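Long-range contacts in glycosyl hydrolase (Bacteroides ovatus, PDB 3QC2), which is of unknown function but belongs to a glycosyl hydrolase family built on a five-bladed beta-propeller: residues K23-V28 with D93-Q98; A57-N62 with R154-W159; P164-A169 with W222-N227; P238-F243 with S271-K276; P305-M310 with K359-P364. One frame throughout, in Å; residues are numbered along the deposited sequence.

Contact 1: K23-V28 with D93-Q98; sequences KNVNPV and DGTHFQ
V25 and V28 both aim their CB atoms at the loop 93-98, and the carbonyl of T95 sits where their methyls converge. In V25, CG1 stands anti to the backbone N (chi1 159°), which puts it 3.4 Å from T95 O. The CG2 branch, anti to the carbonyl carbon, leads towards the imidazole, 4.3 Å from H96 NE2. V28 is set the other way: its CG1 is the branch anti to the carbonyl carbon (chi1 -62°), and it too comes to 3.4 Å from T95 O. The side chains of V25 and T95 cross at about a right angle, with V25 CG1 3.6 Å from T95 CB. Further along, V28 CB approaches the F97 ring obliquely, 4.1 Å from CD1. No hydrogen bond crosses between the segments. This joins two parts of the propeller: 93-98 follows strand 84-91 of one sheet, while V25 and V28 also pack on strand 346-352, where V28 pairs its backbone with V347. D93 bonds back into the loop: its OD1 accepts from T95 N in an Asx turn and from H96 N, at 2.9 Å, through its syn lone pair. The other oxygen, D93 OD2, takes H96 ND1 at 2.6 Å, nearly straight (174°) and in the imidazole plane, so the carboxylate fixes the rotation of the H96 ring.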
# COMPACT_ATOMS: atom_id res chain seq x y z
N LYS A 23 7.64 21.15 4.75
CA LYS A 23 8.10 22.11 3.73
C LYS A 23 9.39 21.68 3.00
O LYS A 23 10.32 21.19 3.62
CB LYS A 23 8.29 23.53 4.34
CG LYS A 23 7.03 24.48 4.29
CD LYS A 23 5.79 23.92 4.97
CE LYS A 23 4.63 24.95 4.98
N ASN A 24 9.40 21.87 1.68
CA ASN A 24 10.57 21.61 0.80
C ASN A 24 11.19 20.19 0.82
O ASN A 24 12.35 20.01 0.47
CB ASN A 24 11.66 22.66 1.09
CG ASN A 24 11.17 24.09 0.83
OD1 ASN A 24 10.28 24.32 -0.02
ND2 ASN A 24 11.75 25.05 1.54
N VAL A 25 10.40 19.20 1.18
CA VAL A 25 10.85 17.82 1.24
C VAL A 25 10.30 16.97 0.08
O VAL A 25 10.99 16.09 -0.44
CB VAL A 25 10.43 17.19 2.61
CG1 VAL A 25 10.40 15.68 2.54
CG2 VAL A 25 11.36 17.69 3.71
N ASN A 26 9.06 17.25 -0.32
CA ASN A 26 8.40 16.47 -1.36
C ASN A 26 8.63 16.97 -2.78
O ASN A 26 8.75 18.17 -3.00
CB ASN A 26 6.90 16.38 -1.09
CG ASN A 26 6.58 15.45 0.06
OD1 ASN A 26 6.97 14.27 0.05
ND2 ASN A 26 5.83 15.95 1.05
N PRO A 27 8.70 16.04 -3.75
CA PRO A 27 8.60 14.57 -3.60
C PRO A 27 9.90 13.99 -3.04
O PRO A 27 10.99 14.48 -3.38
CB PRO A 27 8.36 14.08 -5.02
CG PRO A 27 9.02 15.12 -5.89
CD PRO A 27 8.92 16.43 -5.16
N VAL A 28 9.80 12.96 -2.19
CA VAL A 28 11.00 12.35 -1.57
C VAL A 28 11.77 11.41 -2.53
O VAL A 28 13.00 11.24 -2.41
CB VAL A 28 10.66 11.59 -0.26
CG1 VAL A 28 10.09 12.54 0.76
CG2 VAL A 28 9.69 10.43 -0.54
N ASP A 93 15.71 10.26 9.03
CA ASP A 93 14.74 11.27 9.51
C ASP A 93 13.32 11.13 8.93
O ASP A 93 12.43 11.92 9.29
CB ASP A 93 15.29 12.67 9.22
CG ASP A 93 15.50 12.93 7.70
OD1 ASP A 93 15.14 12.07 6.87
OD2 ASP A 93 16.03 14.01 7.36
N GLY A 94 13.11 10.15 8.05
CA GLY A 94 11.79 9.92 7.42
C GLY A 94 11.43 10.82 6.23
O GLY A 94 10.39 10.62 5.59
N THR A 95 12.28 11.81 5.93
CA THR A 95 12.03 12.78 4.86
C THR A 95 13.12 12.83 3.76
O THR A 95 12.84 13.26 2.64
CB THR A 95 11.86 14.19 5.44
OG1 THR A 95 13.03 14.55 6.19
CG2 THR A 95 10.63 14.24 6.35
N HIS A 96 14.34 12.42 4.09
CA HIS A 96 15.44 12.40 3.13
C HIS A 96 15.92 10.96 2.99
O HIS A 96 16.35 10.33 3.98
CB HIS A 96 16.57 13.30 3.59
CG HIS A 96 16.15 14.71 3.81
ND1 HIS A 96 15.86 15.22 5.05
CD2 HIS A 96 15.95 15.73 2.93
CE1 HIS A 96 15.51 16.49 4.94
NE2 HIS A 96 15.56 16.82 3.66
N PHE A 97 15.86 10.43 1.76
CA PHE A 97 16.22 9.04 1.50
C PHE A 97 17.49 8.84 0.69
O PHE A 97 17.86 9.68 -0.15
CB PHE A 97 15.04 8.34 0.81
CG PHE A 97 13.91 8.08 1.73
CD1 PHE A 97 13.02 9.11 2.08
CD2 PHE A 97 13.73 6.82 2.29
CE1 PHE A 97 11.97 8.88 2.95
CE2 PHE A 97 12.68 6.58 3.16
CZ PHE A 97 11.79 7.61 3.49
N GLN A 98 18.14 7.70 0.96
CA GLN A 98 19.39 7.29 0.32
C GLN A 98 19.09 6.00 -0.47
O GLN A 98 18.94 4.92 0.11
CB GLN A 98 20.45 7.05 1.38
CG GLN A 98 20.69 8.29 2.28
CD GLN A 98 21.72 8.05 3.36
OE1 GLN A 98 22.88 7.76 3.08
NE2 GLN A 98 21.31 8.22 4.61

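Contact 2: A57-N62 with R154-W159; sequences AATLYN and RNLKDW
The Y61 ring lies between two polar groups: N62 OD1 sits 3.9 Å above the plane, over the centre of one face, and the N155 carbonyl carbon C lies 4.2 Å above the opposite face, offset toward the rim. Obliquely to the ring, R154 O comes to 3.4 Å from Y61 CE1. Y61 and N155 run side by side in the same direction, ring and amide planes 89° apart, with Y61 OH 3.5 Å from N155 CB. L156 slides past Y61 the other way, CD1 3.7 Å from Y61 CB, and meets T59 tip to tip, with T59 CG2 3.6 Å from L156 CD1. This is packing between two sheets of the propeller: 57-62 carries the end of an edge strand, 52-61, of one, and 154-159 turns strand 146-153 into 160-164 in the next. Y134 of that second sheet touches both T59 and L156. K157 N donates to N155 OD1 in an Asx turn, at 2.8 Å from above the carbonyl plane, and D158 N, on a lone pair at 2.9 Å, extends this to an Asx motif. N155 ND2 in turn donates to D158 OD2, so both ends of the amide are held.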
# COMPACT_ATOMS: atom_id res chain seq x y z
N ALA A 57 6.25 0.76 -0.04
CA ALA A 57 6.07 0.09 1.22
C ALA A 57 7.04 0.81 2.16
O ALA A 57 8.00 1.46 1.70
CB ALA A 57 6.43 -1.37 1.12
N ALA A 58 6.80 0.71 3.45
CA ALA A 58 7.67 1.38 4.42
C ALA A 58 7.71 0.59 5.70
O ALA A 58 6.70 0.01 6.11
CB ALA A 58 7.18 2.79 4.68
N THR A 59 8.87 0.56 6.33
CA THR A 59 9.02 -0.16 7.56
C THR A 59 10.22 0.35 8.35
O THR A 59 10.92 1.25 7.91
CB THR A 59 9.14 -1.69 7.29
OG1 THR A 59 9.14 -2.40 8.52
CG2 THR A 59 10.42 -2.01 6.49
N LEU A 60 10.41 -0.23 9.54
CA LEU A 60 11.51 0.13 10.41
C LEU A 60 12.56 -0.97 10.38
O LEU A 60 12.23 -2.17 10.45
CB LEU A 60 10.99 0.31 11.84
CG LEU A 60 11.99 0.76 12.90
CD1 LEU A 60 12.52 2.15 12.55
CD2 LEU A 60 11.33 0.74 14.30
N TYR A 61 13.84 -0.57 10.26
CA TYR A 61 14.98 -1.51 10.23
C TYR A 61 16.25 -0.80 10.73
O TYR A 61 16.63 0.22 10.18
CB TYR A 61 15.19 -2.05 8.81
CG TYR A 61 16.33 -3.07 8.65
CD1 TYR A 61 16.19 -4.38 9.13
CD2 TYR A 61 17.52 -2.73 7.99
CE1 TYR A 61 17.22 -5.32 8.97
CE2 TYR A 61 18.56 -3.67 7.82
CZ TYR A 61 18.39 -4.96 8.32
OH TYR A 61 19.39 -5.89 8.17
N ASN A 62 16.87 -1.36 11.78
CA ASN A 62 18.12 -0.80 12.35
C ASN A 62 18.04 0.68 12.71
O ASN A 62 18.95 1.45 12.40
CB ASN A 62 19.31 -1.04 11.39
CG ASN A 62 19.94 -2.41 11.57
OD1 ASN A 62 19.26 -3.39 11.93
ND2 ASN A 62 21.25 -2.48 11.31
N ARG A 154 14.73 -10.90 6.01
CA ARG A 154 15.22 -10.47 7.33
C ARG A 154 16.08 -9.20 7.25
O ARG A 154 16.29 -8.55 8.27
CB ARG A 154 15.93 -11.61 8.05
CG ARG A 154 14.93 -12.68 8.46
CD ARG A 154 15.48 -13.78 9.31
NE ARG A 154 14.39 -14.71 9.65
CZ ARG A 154 13.54 -14.57 10.69
NH1 ARG A 154 13.66 -13.53 11.55
NH2 ARG A 154 12.58 -15.47 10.87
N ASN A 155 16.54 -8.84 6.03
CA ASN A 155 17.35 -7.63 5.82
C ASN A 155 16.76 -6.66 4.78
O ASN A 155 17.40 -5.68 4.41
CB ASN A 155 18.79 -8.01 5.41
CG ASN A 155 18.86 -8.66 4.04
OD1 ASN A 155 17.84 -8.75 3.32
ND2 ASN A 155 20.05 -9.10 3.65
N LEU A 156 15.54 -6.96 4.30
CA LEU A 156 14.82 -6.13 3.29
C LEU A 156 15.53 -6.05 1.89
O LEU A 156 15.12 -5.23 1.05
CB LEU A 156 14.53 -4.72 3.84
CG LEU A 156 13.62 -4.67 5.09
CD1 LEU A 156 13.66 -3.31 5.73
CD2 LEU A 156 12.16 -5.07 4.76
N LYS A 157 16.55 -6.90 1.66
CA LYS A 157 17.28 -6.95 0.36
C LYS A 157 17.23 -8.34 -0.28
O LYS A 157 16.97 -8.47 -1.49
CB LYS A 157 18.74 -6.49 0.51
CG LYS A 157 18.90 -4.96 0.74
CD LYS A 157 20.38 -4.50 0.61
CE LYS A 157 20.51 -2.98 0.67
NZ LYS A 157 21.92 -2.49 0.56
N ASP A 158 17.48 -9.38 0.52
CA ASP A 158 17.46 -10.77 0.05
C ASP A 158 16.09 -11.37 0.34
O ASP A 158 15.83 -11.83 1.46
CB ASP A 158 18.55 -11.57 0.73
CG ASP A 158 19.94 -10.99 0.48
OD1 ASP A 158 20.18 -10.48 -0.65
OD2 ASP A 158 20.78 -11.05 1.39
N TRP A 159 15.22 -11.37 -0.67
CA TRP A 159 13.83 -11.85 -0.53
C TRP A 159 13.61 -13.26 -1.00
O TRP A 159 14.25 -13.72 -1.96
CB TRP A 159 12.90 -10.92 -1.29
CG TRP A 159 12.88 -9.57 -0.73
CD1 TRP A 159 13.68 -8.54 -1.07
CD2 TRP A 159 12.02 -9.09 0.31
NE1 TRP A 159 13.37 -7.42 -0.32
CE2 TRP A 159 12.35 -7.74 0.54
CE3 TRP A 159 10.99 -9.67 1.07
CZ2 TRP A 159 11.70 -6.96 1.50
CZ3 TRP A 159 10.34 -8.89 2.01
CH2 TRP A 159 10.70 -7.55 2.22

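Contact 3: P164-A169 with W222-N227; sequences PAFAKA and WTPIVN
Water 1 is the polar atom gripped most here, by two hydrogen bonds that bridge the segments: it accepts from A169 N at 2.9 Å and donates to W222 O at 2.7 Å. Beside it runs the one direct hydrogen bond of the contact, from W222 N to A165 O, at 2.8 Å with a fairly straight N-H...O angle of 158° and in the plane of the carbonyl. The rest is apolar packing. F166, with CG anti to its carbonyl carbon, turns its ring so that P224 CG lies over one face, 4.0 Å from the ring centroid and 22° off the normal, a CH-pi contact. A165 CB flanks the opposite face. At the ring edge F166 CD1 approaches W222 O at 3.5 Å, and F166 CE1 meets W222 CB at 3.7 Å. The W222 side chain starts toward 164-169 but its indole leads away, lying against strands 201-206 and 212-216. A169 CB closes the other end, 3.9 Å from P224 CD. F166 also meets the W206 ring. A type I turn from P164 to A167 bends the chain off strand 160-164 and brings A165 O to W222 N on edge strand 222-224. The turn after the last strand of one antiparallel sheet thus packs on the outer strand of the next, as at the seam between adjacent blades of a beta-propeller.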
# COMPACT_ATOMS: atom_id res chain seq x y z
N PRO A 164 1.68 -16.87 -4.81
CA PRO A 164 0.38 -16.31 -4.47
C PRO A 164 -0.07 -16.64 -3.04
O PRO A 164 0.08 -17.77 -2.59
CB PRO A 164 -0.56 -16.97 -5.49
CG PRO A 164 0.29 -17.25 -6.66
CD PRO A 164 1.67 -17.53 -6.14
N ALA A 165 -0.62 -15.64 -2.35
CA ALA A 165 -1.07 -15.80 -0.97
C ALA A 165 -2.18 -16.84 -0.83
O ALA A 165 -2.24 -17.58 0.16
CB ALA A 165 -1.54 -14.42 -0.40
N PHE A 166 -3.05 -16.92 -1.84
CA PHE A 166 -4.19 -17.83 -1.81
C PHE A 166 -3.99 -19.05 -2.71
O PHE A 166 -4.95 -19.64 -3.16
CB PHE A 166 -5.46 -17.08 -2.24
CG PHE A 166 -5.69 -15.77 -1.51
CD1 PHE A 166 -5.64 -15.71 -0.12
CD2 PHE A 166 -6.03 -14.61 -2.21
CE1 PHE A 166 -5.86 -14.51 0.55
CE2 PHE A 166 -6.27 -13.41 -1.54
CZ PHE A 166 -6.19 -13.36 -0.18
N ALA A 167 -2.73 -19.44 -2.93
CA ALA A 167 -2.42 -20.57 -3.83
C ALA A 167 -2.95 -21.94 -3.38
O ALA A 167 -3.47 -22.70 -4.20
CB ALA A 167 -0.92 -20.65 -4.06
N LYS A 168 -2.82 -22.24 -2.09
CA LYS A 168 -3.21 -23.57 -1.54
C LYS A 168 -4.62 -23.64 -0.92
O LYS A 168 -5.26 -24.69 -0.94
CB LYS A 168 -2.17 -24.02 -0.50
CG LYS A 168 -0.75 -24.20 -1.06
N ALA A 169 -5.08 -22.52 -0.36
CA ALA A 169 -6.39 -22.45 0.32
C ALA A 169 -7.53 -23.15 -0.46
O ALA A 169 -7.69 -22.94 -1.67
CB ALA A 169 -6.76 -20.99 0.59
N TRP A 222 -2.33 -18.10 2.96
CA TRP A 222 -3.51 -17.38 3.46
C TRP A 222 -4.79 -18.01 2.99
O TRP A 222 -4.87 -18.54 1.88
CB TRP A 222 -3.45 -15.91 3.04
CG TRP A 222 -2.37 -15.17 3.72
CD1 TRP A 222 -1.05 -15.13 3.36
CD2 TRP A 222 -2.49 -14.37 4.89
NE1 TRP A 222 -0.34 -14.35 4.24
CE2 TRP A 222 -1.20 -13.87 5.19
CE3 TRP A 222 -3.56 -14.03 5.73
CZ2 TRP A 222 -0.94 -13.03 6.30
CZ3 TRP A 222 -3.31 -13.19 6.85
CH2 TRP A 222 -2.01 -12.70 7.11
N THR A 223 -5.80 -17.94 3.85
CA THR A 223 -7.12 -18.49 3.57
C THR A 223 -8.15 -17.35 3.63
O THR A 223 -8.36 -16.77 4.69
CB THR A 223 -7.49 -19.58 4.60
OG1 THR A 223 -6.47 -20.58 4.64
CG2 THR A 223 -8.84 -20.22 4.26
N PRO A 224 -8.79 -17.02 2.49
CA PRO A 224 -9.77 -15.93 2.50
C PRO A 224 -10.98 -16.26 3.37
O PRO A 224 -11.36 -17.42 3.49
CB PRO A 224 -10.21 -15.81 1.02
CG PRO A 224 -9.27 -16.61 0.25
CD PRO A 224 -8.69 -17.65 1.16
N ILE A 225 -11.56 -15.23 3.99
CA ILE A 225 -12.75 -15.40 4.81
C ILE A 225 -13.89 -15.52 3.84
O ILE A 225 -14.07 -14.67 2.96
CB ILE A 225 -12.93 -14.25 5.79
CG1 ILE A 225 -11.79 -14.30 6.83
CG2 ILE A 225 -14.29 -14.34 6.50
CD1 ILE A 225 -11.86 -13.23 7.87
N VAL A 226 -14.66 -16.58 3.97
CA VAL A 226 -15.72 -16.86 3.03
C VAL A 226 -17.09 -17.01 3.67
O VAL A 226 -17.21 -17.24 4.87
CB VAL A 226 -15.39 -18.15 2.19
CG1 VAL A 226 -14.10 -17.94 1.41
CG2 VAL A 226 -15.27 -19.37 3.10
N ASN A 227 -18.12 -16.87 2.84
CA ASN A 227 -19.50 -17.01 3.25
C ASN A 227 -19.89 -18.48 3.35
O ASN A 227 -19.09 -19.37 3.05
CB ASN A 227 -20.41 -16.30 2.24
CG ASN A 227 -20.26 -14.78 2.27
OD1 ASN A 227 -20.36 -14.16 3.32
ND2 ASN A 227 -20.06 -14.18 1.10
O HOH W 1 -3.38 -20.52 0.85

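Contact 4: P238-F243 with S271-K276; sequences PRDGYF and SGRGDK
The close-packed part of this contact is backbone against backbone. G241 and G274 bring their CA atoms to 4.5 Å, and G241 N donates to R273 O at 2.8 Å, almost straight at 169° and in the plane of the carbonyl. The same oxygen is approached by D240 CA at 3.3 Å in a CA-H...O contact. At its carbonyl end, G241 O lies 3.5 Å from D275 CB. D275 sends its carboxylate on to R277, its main charged partner; water 2 accepts from F243 N and gives D275 OD2 only a weak bond. The outer side is more exposed and held by charge instead. R273, bent at chi3, runs beside D240 and grips it side-on: R273 NE reaches D240 OD1 at 2.8 Å, from above the carboxylate plane, and R273 NH2 reaches the syn lone pair of D240 OD2, also at 2.8 Å. Carboxylate and guanidinium planes are 50° apart, and the NH2 bond is bent (138°). R239 turns the other way, to salt bridges with D244 and D303. The chain from R239 to Y242 forms a type II beta turn, G241 third, that docks on the loop joining strands 260-268 and 283-290.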
# COMPACT_ATOMS: atom_id res chain seq x y z
N PRO A 238 -17.52 0.04 -2.04
CA PRO A 238 -17.70 1.37 -2.53
C PRO A 238 -19.18 1.79 -2.37
O PRO A 238 -20.07 0.93 -2.45
CB PRO A 238 -17.34 1.25 -4.01
CG PRO A 238 -16.36 0.19 -4.06
CD PRO A 238 -16.73 -0.78 -2.98
N ARG A 239 -19.42 3.08 -2.17
CA ARG A 239 -20.77 3.61 -1.93
C ARG A 239 -21.08 4.81 -2.83
O ARG A 239 -20.21 5.62 -3.07
CB ARG A 239 -20.89 4.04 -0.47
CG ARG A 239 -19.72 4.90 -0.01
CD ARG A 239 -19.83 5.42 1.38
NE ARG A 239 -18.57 6.09 1.73
CZ ARG A 239 -18.31 6.69 2.87
NH1 ARG A 239 -19.22 6.77 3.85
NH2 ARG A 239 -17.12 7.26 3.04
N ASP A 240 -22.32 4.90 -3.30
CA ASP A 240 -22.75 6.00 -4.14
C ASP A 240 -22.63 7.37 -3.42
O ASP A 240 -22.87 7.47 -2.23
CB ASP A 240 -24.23 5.83 -4.56
CG ASP A 240 -24.49 4.61 -5.46
OD1 ASP A 240 -23.52 3.97 -5.92
OD2 ASP A 240 -25.69 4.31 -5.71
N GLY A 241 -22.26 8.40 -4.17
CA GLY A 241 -22.21 9.77 -3.66
C GLY A 241 -21.06 10.17 -2.77
O GLY A 241 -21.07 11.25 -2.19
N TYR A 242 -20.05 9.31 -2.66
CA TYR A 242 -18.86 9.59 -1.83
C TYR A 242 -17.58 9.40 -2.65
O TYR A 242 -17.61 8.87 -3.77
CB TYR A 242 -18.83 8.68 -0.61
CG TYR A 242 -19.90 8.96 0.39
CD1 TYR A 242 -21.17 8.43 0.24
CD2 TYR A 242 -19.65 9.74 1.51
CE1 TYR A 242 -22.17 8.68 1.17
CE2 TYR A 242 -20.62 10.00 2.44
CZ TYR A 242 -21.88 9.48 2.26
OH TYR A 242 -22.85 9.74 3.18
N PHE A 243 -16.46 9.84 -2.07
CA PHE A 243 -15.16 9.74 -2.73
C PHE A 243 -14.74 8.30 -3.00
O PHE A 243 -14.00 8.05 -3.94
CB PHE A 243 -14.07 10.45 -1.91
CG PHE A 243 -13.65 9.71 -0.66
CD1 PHE A 243 -14.41 9.79 0.52
CD2 PHE A 243 -12.49 8.94 -0.65
CE1 PHE A 243 -14.02 9.12 1.66
CE2 PHE A 243 -12.09 8.28 0.49
CZ PHE A 243 -12.87 8.36 1.66
N SER A 271 -17.15 8.17 -11.78
CA SER A 271 -17.60 9.34 -12.58
C SER A 271 -19.13 9.45 -12.74
O SER A 271 -19.66 10.54 -12.98
CB SER A 271 -16.91 9.34 -13.95
OG SER A 271 -17.06 8.10 -14.59
N GLY A 272 -19.82 8.33 -12.59
CA GLY A 272 -21.28 8.29 -12.69
C GLY A 272 -22.03 8.12 -11.37
O GLY A 272 -23.19 8.56 -11.26
N ARG A 273 -21.39 7.50 -10.38
CA ARG A 273 -22.00 7.24 -9.07
C ARG A 273 -21.22 7.87 -7.90
O ARG A 273 -21.52 7.61 -6.75
CB ARG A 273 -22.11 5.72 -8.82
CG ARG A 273 -22.79 4.92 -9.96
CD ARG A 273 -22.89 3.41 -9.61
NE ARG A 273 -23.94 3.15 -8.61
CZ ARG A 273 -25.19 2.71 -8.88
NH1 ARG A 273 -25.57 2.43 -10.14
NH2 ARG A 273 -26.08 2.53 -7.89
N GLY A 274 -20.23 8.72 -8.21
CA GLY A 274 -19.41 9.33 -7.17
C GLY A 274 -19.84 10.69 -6.71
O GLY A 274 -21.02 11.08 -6.84
N ASP A 275 -18.88 11.41 -6.13
CA ASP A 275 -19.08 12.74 -5.62
C ASP A 275 -18.30 13.71 -6.48
O ASP A 275 -17.07 13.67 -6.51
CB ASP A 275 -18.59 12.83 -4.17
CG ASP A 275 -18.88 14.18 -3.52
OD1 ASP A 275 -19.51 15.06 -4.16
OD2 ASP A 275 -18.49 14.35 -2.35
N LYS A 276 -19.02 14.58 -7.16
CA LYS A 276 -18.38 15.57 -8.01
C LYS A 276 -17.57 16.65 -7.24
O LYS A 276 -16.81 17.39 -7.85
CB LYS A 276 -19.37 16.17 -8.99
CG LYS A 276 -19.27 15.55 -10.40
CD LYS A 276 -20.46 15.80 -11.22
CE LYS A 276 -20.12 15.96 -12.75
NZ LYS A 276 -19.10 15.01 -13.27
O HOH W 2 -17.17 12.00 -0.20

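Contact 5: P305-M310 with K359-P364; sequences PFFRPM and KADPLP
R308 reaches across to the C-terminal tail. From CB, with CG in the crowded position between backbone N and carbonyl carbon (chi1 64°), the chain runs extended to NE. CG passes D361, 4.0 Å from OD2. At the tip NE and NH2 both donate to one oxygen, P362 O: NE at 3.1 Å nearly along the C=O axis, NH2 at 2.9 Å from above the carbonyl plane, each bond lying in the guanidinium plane. The flat group is sandwiched, with the SE of selenomethionine M310 over the centre of one face, 3.6 Å above the plane, and P364 CB on the opposite face. Water 3 lies at the edge, 2.8 Å from P305 O and bonded weakly to R308 NE. At the root of the same residue, R308 N donates to D361 OD2 at 2.8 Å, straight (174°) and on the anti lone pair. Two residues earlier, F306 O accepts from D361 N in a longer bond of 3.3 Å, so the two segments are tied at their backbones too. N9 ND2 hydrogen-bonds to D361 O and P305 O. With R21 in a salt bridge to OD2, a backbone N-H donor and R308 NE 5.5 Å from that oxygen, the buried D361 is probably ionised, while NE and NH2 of R308 bond to a neutral carbonyl and pin the tail two residues before its end.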
# COMPACT_ATOMS: atom_id res chain seq x y z
N PRO A 305 -12.46 12.21 2.67
CA PRO A 305 -11.09 11.73 2.73
C PRO A 305 -10.25 12.62 3.67
O PRO A 305 -10.48 13.83 3.75
CB PRO A 305 -10.63 11.85 1.28
CG PRO A 305 -11.42 12.96 0.74
CD PRO A 305 -12.76 12.87 1.40
N PHE A 306 -9.33 12.00 4.41
CA PHE A 306 -8.48 12.74 5.38
C PHE A 306 -7.23 13.28 4.73
O PHE A 306 -6.58 14.15 5.27
CB PHE A 306 -8.08 11.85 6.57
CG PHE A 306 -7.03 10.82 6.23
CD1 PHE A 306 -7.39 9.56 5.73
CD2 PHE A 306 -5.67 11.11 6.43
CE1 PHE A 306 -6.40 8.60 5.42
CE2 PHE A 306 -4.69 10.16 6.12
CZ PHE A 306 -5.06 8.89 5.61
N PHE A 307 -6.89 12.72 3.56
CA PHE A 307 -5.70 13.11 2.81
C PHE A 307 -6.03 13.01 1.32
O PHE A 307 -6.51 11.98 0.85
CB PHE A 307 -4.54 12.18 3.17
CG PHE A 307 -3.20 12.67 2.71
CD1 PHE A 307 -2.49 13.61 3.46
CD2 PHE A 307 -2.62 12.17 1.55
CE1 PHE A 307 -1.22 14.07 3.05
CE2 PHE A 307 -1.35 12.63 1.13
CZ PHE A 307 -0.66 13.59 1.91
N ARG A 308 -5.77 14.09 0.58
CA ARG A 308 -6.06 14.14 -0.87
C ARG A 308 -5.03 15.01 -1.59
O ARG A 308 -4.23 15.69 -0.93
CB ARG A 308 -7.47 14.67 -1.12
CG ARG A 308 -7.70 16.11 -0.67
CD ARG A 308 -9.15 16.48 -0.84
NE ARG A 308 -9.43 17.86 -0.45
CZ ARG A 308 -9.31 18.92 -1.25
NH1 ARG A 308 -8.89 18.80 -2.52
NH2 ARG A 308 -9.60 20.13 -0.77
N PRO A 309 -5.03 15.00 -2.95
CA PRO A 309 -4.08 15.84 -3.69
C PRO A 309 -4.26 17.31 -3.39
O PRO A 309 -5.35 17.84 -3.56
CB PRO A 309 -4.41 15.54 -5.15
CG PRO A 309 -4.95 14.18 -5.13
CD PRO A 309 -5.72 14.06 -3.84
N MSE A 310 -3.19 17.96 -2.92
CA MSE A 310 -3.21 19.40 -2.58
C MSE A 310 -2.10 20.19 -3.26
O MSE A 310 -2.31 21.31 -3.69
CB MSE A 310 -3.06 19.59 -1.07
CG MSE A 310 -4.19 19.01 -0.22
SE MSE A 310 -5.89 19.88 -0.49
CE MSE A 310 -5.37 21.72 -0.02
N LYS A 359 -4.64 19.68 11.51
CA LYS A 359 -5.91 19.47 10.83
C LYS A 359 -5.68 18.58 9.61
O LYS A 359 -4.57 18.54 9.08
CB LYS A 359 -6.53 20.79 10.39
CG LYS A 359 -6.92 21.72 11.54
CD LYS A 359 -7.39 23.09 11.02
CE LYS A 359 -7.75 24.03 12.17
NZ LYS A 359 -8.08 25.41 11.67
N ALA A 360 -6.72 17.87 9.19
CA ALA A 360 -6.62 17.04 7.98
C ALA A 360 -6.72 17.97 6.76
O ALA A 360 -6.90 19.19 6.91
CB ALA A 360 -7.71 16.02 7.95
N ASP A 361 -6.59 17.42 5.56
CA ASP A 361 -6.73 18.24 4.36
C ASP A 361 -8.13 18.80 4.39
O ASP A 361 -9.08 18.08 4.73
CB ASP A 361 -6.49 17.43 3.07
CG ASP A 361 -5.02 17.15 2.80
OD1 ASP A 361 -4.16 17.83 3.37
OD2 ASP A 361 -4.72 16.27 1.97
N PRO A 362 -8.28 20.09 4.06
CA PRO A 362 -9.61 20.68 4.10
C PRO A 362 -10.51 20.14 3.00
O PRO A 362 -10.04 19.59 2.02
CB PRO A 362 -9.34 22.17 3.90
CG PRO A 362 -8.06 22.23 3.19
CD PRO A 362 -7.26 21.06 3.65
N LEU A 363 -11.81 20.29 3.19
CA LEU A 363 -12.77 19.85 2.20
C LEU A 363 -12.65 20.81 1.01
O LEU A 363 -12.31 21.97 1.20
CB LEU A 363 -14.18 19.88 2.77
CG LEU A 363 -14.40 19.13 4.09
CD1 LEU A 363 -15.86 19.26 4.52
CD2 LEU A 363 -13.97 17.65 3.99
N PRO A 364 -12.92 20.32 -0.20
CA PRO A 364 -12.83 21.19 -1.40
C PRO A 364 -13.93 22.28 -1.44
O PRO A 364 -15.02 22.11 -0.88
CB PRO A 364 -13.00 20.21 -2.55
CG PRO A 364 -13.76 19.09 -1.99
CD PRO A 364 -13.39 18.97 -0.55
OXT PRO A 364 -13.75 23.34 -2.02
O HOH W 3 -9.82 16.14 2.30

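In the fold
Along the chain, contacts 1 and 2 interleave, since 57-62 falls between 23-28 and 93-98; contacts 3, 4 and 5 then follow in series. Strand 52-61, which carries 57-62, belongs to the same four-stranded sheet as strands 84-91 and 98-99 flanking 93-98, although the centres of contacts 1 and 2 are about 19 Å apart. Contacts 2 and 3 both involve the sheet 120-164, and contacts 3 and 4 involve the large sheet from 182 to 301. Contacts 4 and 5 are nearest, centres about 17 Å apart, and touch through F243 and P305. Contacts 1 and 3 lie about 38 Å apart, on opposite sides, so the five contacts are spread round the propeller.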